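Local coordinates for ribosomal large subunit pseudouridine synthase D (PDB 1PRZ), which isomerises specific uridines of 23S ribosomal RNA to pseudouridine and is essential for normal growth of Escherichia coli, at residues V100-M105 and P172-P177; P183-G188 and S195-F200. All blocks are in the same frame, centred on the assembly; numbering follows the deposited sequence.

Interaction 1: residues V100-M105 and P172-P177; sequences VAIGHM and PLVGDP
Ala101, near the end of strand 94-102, and Leu173 form a single antiparallel bridge of the non-hydrogen-bonded kind, joining the long antiparallel sheet of the pseudouridine synthase fold to the loop after helix 161-168. Two backbone bonds flank the pair and define this pattern: Val174 N gives to Val100 O at 3.0 Å, and Ile102 N to Pro172 O at 2.9 Å, the latter nearly linear with 174° at the hydrogen. Alternation puts Ala101 and Leu173 on one face and Val100, Ile102, Val174 and Pro172 on the other. The bridged Leu173 also opens a type II turn that ends at Asp176, with Gly175 at positive phi.

What separates the two ends of the contact is their surroundings. At the enclosed end Val100 and Val174 run alongside each other in the same direction, with Val100 CG1 3.7 Å from Val174 CG2, and helix 229-244 packs on both valines through Met238. On the other face Leu173 CD2 reaches Ala101 CB at 4.0 Å; this leucine also touches Ile162 and Met166, and its side chain is about 8 Å from that of Asp65, the probable catalytic aspartate.

The end nearer solvent packs just as closely but is partly exposed: Ile102 crosses the Pro172 ring at an angle, Ile102 CG1 meeting Pro172 CD at 3.6 Å. With CG1 between backbone N and carbonyl carbon (chi1 69°), that branch overlies the proline. The branches of Ile102 divide its contacts: CG1 and CD1 lie on Pro172, while Ile102 CG2 lies 3.9 Å from Val174 CG2.

Interaction 2: residues P183-G188 and S195-F200; sequences PRPPKG and STLRKF
Leu197 and Pro183 point at each other across a loop-on-helix packing, in which the proline-rich segment 183-188 lies against the last turn of helix 191-199. Both CB atoms are directed at the opposing segment, and Pro183 CB comes within 3.6 Å of Leu197 CG, the branch point of the leucine. Leu197 holds its CG anti to the backbone N (chi1 176°), which extends the isobutyl group out from the helix and sets it beside Pro183 CB. Both methyls of Leu197, CD1 and CD2, lie 4.1 Å from Pro183 CB, and CD2 in addition reaches Pro185, 3.9 Å from both the N and the CA of that residue.

Arg198, next along the helix, works differently: its aliphatic part crosses the Pro183 ring at a slant, so the proline is bordered by two successive helical residues. Cut back to an alanine, Leu197 would probably no longer bridge Pro183 and Pro185, and a gap would open between loop and helix. No hydrogen bond crosses the contact; what holds it is van der Waals packing, completed at its more exposed margin by Arg198 CD at 3.9 Å from Pro183 CG.

Overall arrangement
Interaction 1 is mostly buried and interaction 2 lies at the surface, their centres about 11 Å apart. The chemistry follows the setting: 100-105 and 172-177 share paired backbone bonds as well as apolar contacts and tie sequence-distant parts of the chain to the sheet, whereas 183-188 and 195-200 are sequence neighbours joined by apolar packing, with no hydrogen bond across. They come in series, interaction 1 closing before interaction 2 opens; 172-177 and 183-188 both lie in the connection between helices 161-168 and 191-199. They also touch: Val174 CG1 lies 3.6 Å from Leu197 CD1, and Ile102 CD1 packs on Arg184 NH2. Met238 of helix 229-244 contacts Val100, Val174 and Leu197, so one helix backs both.

Interaction 1: residues V100-M105 and P172-P177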
loop_
_atom_site.group_PDB
_atom_site.type_symbol
_atom_site.label_atom_id
_atom_site.label_comp_id
_atom_site.label_asym_id
_atom_site.label_seq_id
_atom_site.Cartn_x
_atom_site.Cartn_y
_atom_site.Cartn_z
ATOM N N VAL A 100 7.901 5.889 -0.933
ATOM C CA VAL A 100 9.133 6.636 -0.773
ATOM C C VAL A 100 10.101 5.641 -0.163
ATOM O O VAL A 100 9.825 5.064 0.899
ATOM C CB VAL A 100 8.988 7.846 0.152
ATOM C CG1 VAL A 100 10.349 8.520 0.269
ATOM C CG2 VAL A 100 7.926 8.847 -0.435
ATOM N N ALA A 101 11.208 5.390 -0.867
ATOM C CA ALA A 101 12.205 4.428 -0.407
ATOM C C ALA A 101 13.498 5.114 0.044
ATOM O O ALA A 101 13.841 6.212 -0.413
ATOM C CB ALA A 101 12.506 3.415 -1.508
ATOM N N ILE A 102 14.220 4.466 0.944
ATOM C CA ILE A 102 15.455 5.060 1.415
ATOM C C ILE A 102 16.518 4.836 0.365
ATOM O O ILE A 102 16.523 3.822 -0.358
ATOM C CB ILE A 102 15.959 4.436 2.761
ATOM C CG1 ILE A 102 16.420 3.002 2.506
ATOM C CG2 ILE A 102 14.860 4.514 3.840
ATOM C CD1 ILE A 102 17.578 2.547 3.389
ATOM N N GLY A 103 17.394 5.814 0.248
ATOM C CA GLY A 103 18.499 5.678 -0.663
ATOM C C GLY A 103 18.268 6.280 -2.020
ATOM O O GLY A 103 17.141 6.378 -2.497
ATOM N N HIS A 104 19.363 6.707 -2.636
ATOM C CA HIS A 104 19.288 7.263 -3.969
ATOM C C HIS A 104 19.276 6.065 -4.899
ATOM O O HIS A 104 20.159 5.198 -4.833
ATOM C CB HIS A 104 20.510 8.147 -4.243
ATOM C CG HIS A 104 20.444 8.856 -5.556
ATOM N ND1 HIS A 104 20.733 8.230 -6.753
ATOM C CD2 HIS A 104 20.026 10.109 -5.872
ATOM C CE1 HIS A 104 20.487 9.062 -7.749
ATOM N NE2 HIS A 104 20.053 10.209 -7.242
HETATM N N MSE A 105 18.254 5.967 -5.731
HETATM C CA MSE A 105 18.142 4.861 -6.661
HETATM C C MSE A 105 18.409 5.501 -7.983
HETATM O O MSE A 105 18.128 6.676 -8.157
HETATM C CB MSE A 105 16.743 4.271 -6.602
HETATM C CG MSE A 105 16.515 3.536 -5.324
HETATM SE SE MSE A 105 14.655 3.047 -4.970
HETATM C CE MSE A 105 14.468 1.656 -6.279
ATOM N N PRO A 172 14.648 -0.276 1.457
ATOM C CA PRO A 172 13.369 -0.420 2.182
ATOM C C PRO A 172 12.623 0.926 2.225
ATOM O O PRO A 172 13.188 1.983 2.017
ATOM C CB PRO A 172 13.790 -0.919 3.568
ATOM C CG PRO A 172 15.248 -0.392 3.729
ATOM C CD PRO A 172 15.815 -0.546 2.338
ATOM N N LEU A 173 11.333 0.874 2.472
ATOM C CA LEU A 173 10.556 2.086 2.500
ATOM C C LEU A 173 10.826 2.884 3.757
ATOM O O LEU A 173 11.079 2.302 4.803
ATOM C CB LEU A 173 9.070 1.732 2.413
ATOM C CG LEU A 173 8.739 0.873 1.182
ATOM C CD1 LEU A 173 7.196 0.748 1.001
ATOM C CD2 LEU A 173 9.321 1.530 -0.055
ATOM N N VAL A 174 10.778 4.207 3.621
ATOM C CA VAL A 174 10.919 5.149 4.729
ATOM C C VAL A 174 9.797 4.822 5.736
ATOM O O VAL A 174 8.650 4.567 5.349
ATOM C CB VAL A 174 10.708 6.604 4.231
ATOM C CG1 VAL A 174 10.577 7.579 5.400
ATOM C CG2 VAL A 174 11.858 7.017 3.316
ATOM N N GLY A 175 10.149 4.818 7.025
ATOM C CA GLY A 175 9.179 4.587 8.084
ATOM C C GLY A 175 8.707 3.167 8.355
ATOM O O GLY A 175 7.906 2.950 9.266
ATOM N N ASP A 176 9.192 2.209 7.571
ATOM C CA ASP A 176 8.790 0.817 7.711
ATOM C C ASP A 176 9.363 0.336 9.049
ATOM O O ASP A 176 10.573 0.195 9.176
ATOM C CB ASP A 176 9.385 -0.019 6.580
ATOM C CG ASP A 176 8.713 -1.370 6.438
ATOM O OD1 ASP A 176 8.476 -2.040 7.494
ATOM O OD2 ASP A 176 8.418 -1.753 5.271
ATOM N N PRO A 177 8.496 0.032 10.021
ATOM C CA PRO A 177 8.965 -0.417 11.331
ATOM C C PRO A 177 9.504 -1.844 11.333
ATOM O O PRO A 177 10.145 -2.272 12.309
ATOM C CB PRO A 177 7.719 -0.240 12.213
ATOM C CG PRO A 177 6.591 -0.573 11.275
ATOM C CD PRO A 177 7.016 0.032 9.943
#

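Interaction 2: residues P183-G188 and S195-F200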
loop_
_atom_site.group_PDB
_atom_site.type_symbol
_atom_site.label_atom_id
_atom_site.label_comp_id
_atom_site.label_asym_id
_atom_site.label_seq_id
_atom_site.Cartn_x
_atom_site.Cartn_y
_atom_site.Cartn_z
ATOM N N PRO A 183 15.872 6.362 10.683
ATOM C CA PRO A 183 15.918 7.318 9.579
ATOM C C PRO A 183 17.310 7.922 9.460
ATOM O O PRO A 183 18.009 8.129 10.455
ATOM C CB PRO A 183 14.836 8.343 9.953
ATOM C CG PRO A 183 14.735 8.248 11.430
ATOM C CD PRO A 183 14.847 6.752 11.668
ATOM N N ARG A 184 17.731 8.186 8.236
ATOM C CA ARG A 184 19.039 8.759 8.021
ATOM C C ARG A 184 18.906 9.985 7.149
ATOM O O ARG A 184 18.890 9.886 5.916
ATOM C CB ARG A 184 19.949 7.740 7.352
ATOM C CG ARG A 184 20.347 6.622 8.275
ATOM C CD ARG A 184 21.251 5.632 7.547
ATOM N NE ARG A 184 20.560 4.376 7.241
ATOM C CZ ARG A 184 20.491 3.834 6.021
ATOM N NH1 ARG A 184 21.071 4.444 4.978
ATOM N NH2 ARG A 184 19.860 2.672 5.848
ATOM N N PRO A 185 18.786 11.163 7.776
ATOM C CA PRO A 185 18.657 12.412 7.024
ATOM C C PRO A 185 19.997 12.720 6.341
ATOM O O PRO A 185 21.055 12.310 6.837
ATOM C CB PRO A 185 18.298 13.426 8.112
ATOM C CG PRO A 185 19.035 12.903 9.299
ATOM C CD PRO A 185 18.784 11.416 9.229
ATOM N N PRO A 186 19.965 13.400 5.175
ATOM C CA PRO A 186 21.207 13.741 4.466
ATOM C C PRO A 186 21.937 14.885 5.185
ATOM O O PRO A 186 21.317 15.671 5.901
ATOM C CB PRO A 186 20.713 14.143 3.069
ATOM C CG PRO A 186 19.330 14.747 3.359
ATOM C CD PRO A 186 18.770 13.768 4.386
ATOM N N LYS A 187 23.244 14.983 4.988
ATOM C CA LYS A 187 24.025 16.043 5.620
ATOM C C LYS A 187 23.428 17.382 5.267
ATOM O O LYS A 187 23.104 17.641 4.110
ATOM C CB LYS A 187 25.454 16.034 5.106
ATOM C CG LYS A 187 26.380 17.071 5.762
ATOM C CD LYS A 187 27.801 16.976 5.181
ATOM C CE LYS A 187 28.199 15.517 4.858
ATOM N NZ LYS A 187 28.049 14.542 6.016
ATOM N N GLY A 188 23.276 18.240 6.257
ATOM C CA GLY A 188 22.765 19.552 5.953
ATOM C C GLY A 188 21.269 19.613 5.803
ATOM O O GLY A 188 20.741 20.652 5.412
ATOM N N SER A 195 12.998 16.458 11.338
ATOM C CA SER A 195 11.904 16.029 12.199
ATOM C C SER A 195 10.749 15.371 11.444
ATOM O O SER A 195 10.140 14.425 11.949
ATOM C CB SER A 195 11.404 17.201 13.057
ATOM O OG SER A 195 10.857 18.206 12.250
ATOM N N THR A 196 10.435 15.850 10.242
ATOM C CA THR A 196 9.355 15.237 9.472
ATOM C C THR A 196 9.720 13.771 9.179
ATOM O O THR A 196 8.846 12.894 9.211
ATOM C CB THR A 196 9.116 15.953 8.116
ATOM O OG1 THR A 196 8.793 17.329 8.345
ATOM C CG2 THR A 196 7.950 15.309 7.360
ATOM N N LEU A 197 10.993 13.521 8.865
ATOM C CA LEU A 197 11.473 12.177 8.564
ATOM C C LEU A 197 11.429 11.317 9.825
ATOM O O LEU A 197 10.921 10.193 9.823
ATOM C CB LEU A 197 12.904 12.241 8.023
ATOM C CG LEU A 197 13.646 10.942 7.726
ATOM C CD1 LEU A 197 12.790 10.052 6.804
ATOM C CD2 LEU A 197 14.966 11.254 7.077
ATOM N N ARG A 198 11.964 11.874 10.911
ATOM C CA ARG A 198 12.015 11.173 12.190
ATOM C C ARG A 198 10.590 10.802 12.650
ATOM O O ARG A 198 10.364 9.697 13.104
ATOM C CB ARG A 198 12.702 12.073 13.244
ATOM C CG ARG A 198 13.210 11.380 14.526
ATOM C CD ARG A 198 14.661 10.820 14.391
ATOM N NE ARG A 198 15.246 10.542 15.719
ATOM C CZ ARG A 198 14.703 9.665 16.567
ATOM N NH1 ARG A 198 13.595 8.990 16.199
ATOM N NH2 ARG A 198 15.218 9.491 17.790
ATOM N N LYS A 199 9.626 11.709 12.530
ATOM C CA LYS A 199 8.261 11.401 12.990
ATOM C C LYS A 199 7.416 10.539 12.060
ATOM O O LYS A 199 6.312 10.158 12.435
ATOM C CB LYS A 199 7.469 12.697 13.264
ATOM C CG LYS A 199 8.120 13.628 14.302
ATOM C CD LYS A 199 8.732 12.824 15.474
ATOM C CE LYS A 199 9.903 13.609 16.227
ATOM N NZ LYS A 199 10.941 14.172 15.270
ATOM N N PHE A 200 7.904 10.241 10.851
ATOM C CA PHE A 200 7.106 9.446 9.884
ATOM C C PHE A 200 7.153 7.987 10.342
ATOM O O PHE A 200 8.132 7.303 10.129
ATOM C CB PHE A 200 7.682 9.597 8.467
ATOM C CG PHE A 200 6.706 9.231 7.395
ATOM C CD1 PHE A 200 5.761 10.151 6.947
ATOM C CD2 PHE A 200 6.661 7.924 6.916
ATOM C CE1 PHE A 200 4.777 9.770 6.035
ATOM C CE2 PHE A 200 5.696 7.528 6.018
ATOM C CZ PHE A 200 4.745 8.446 5.570
#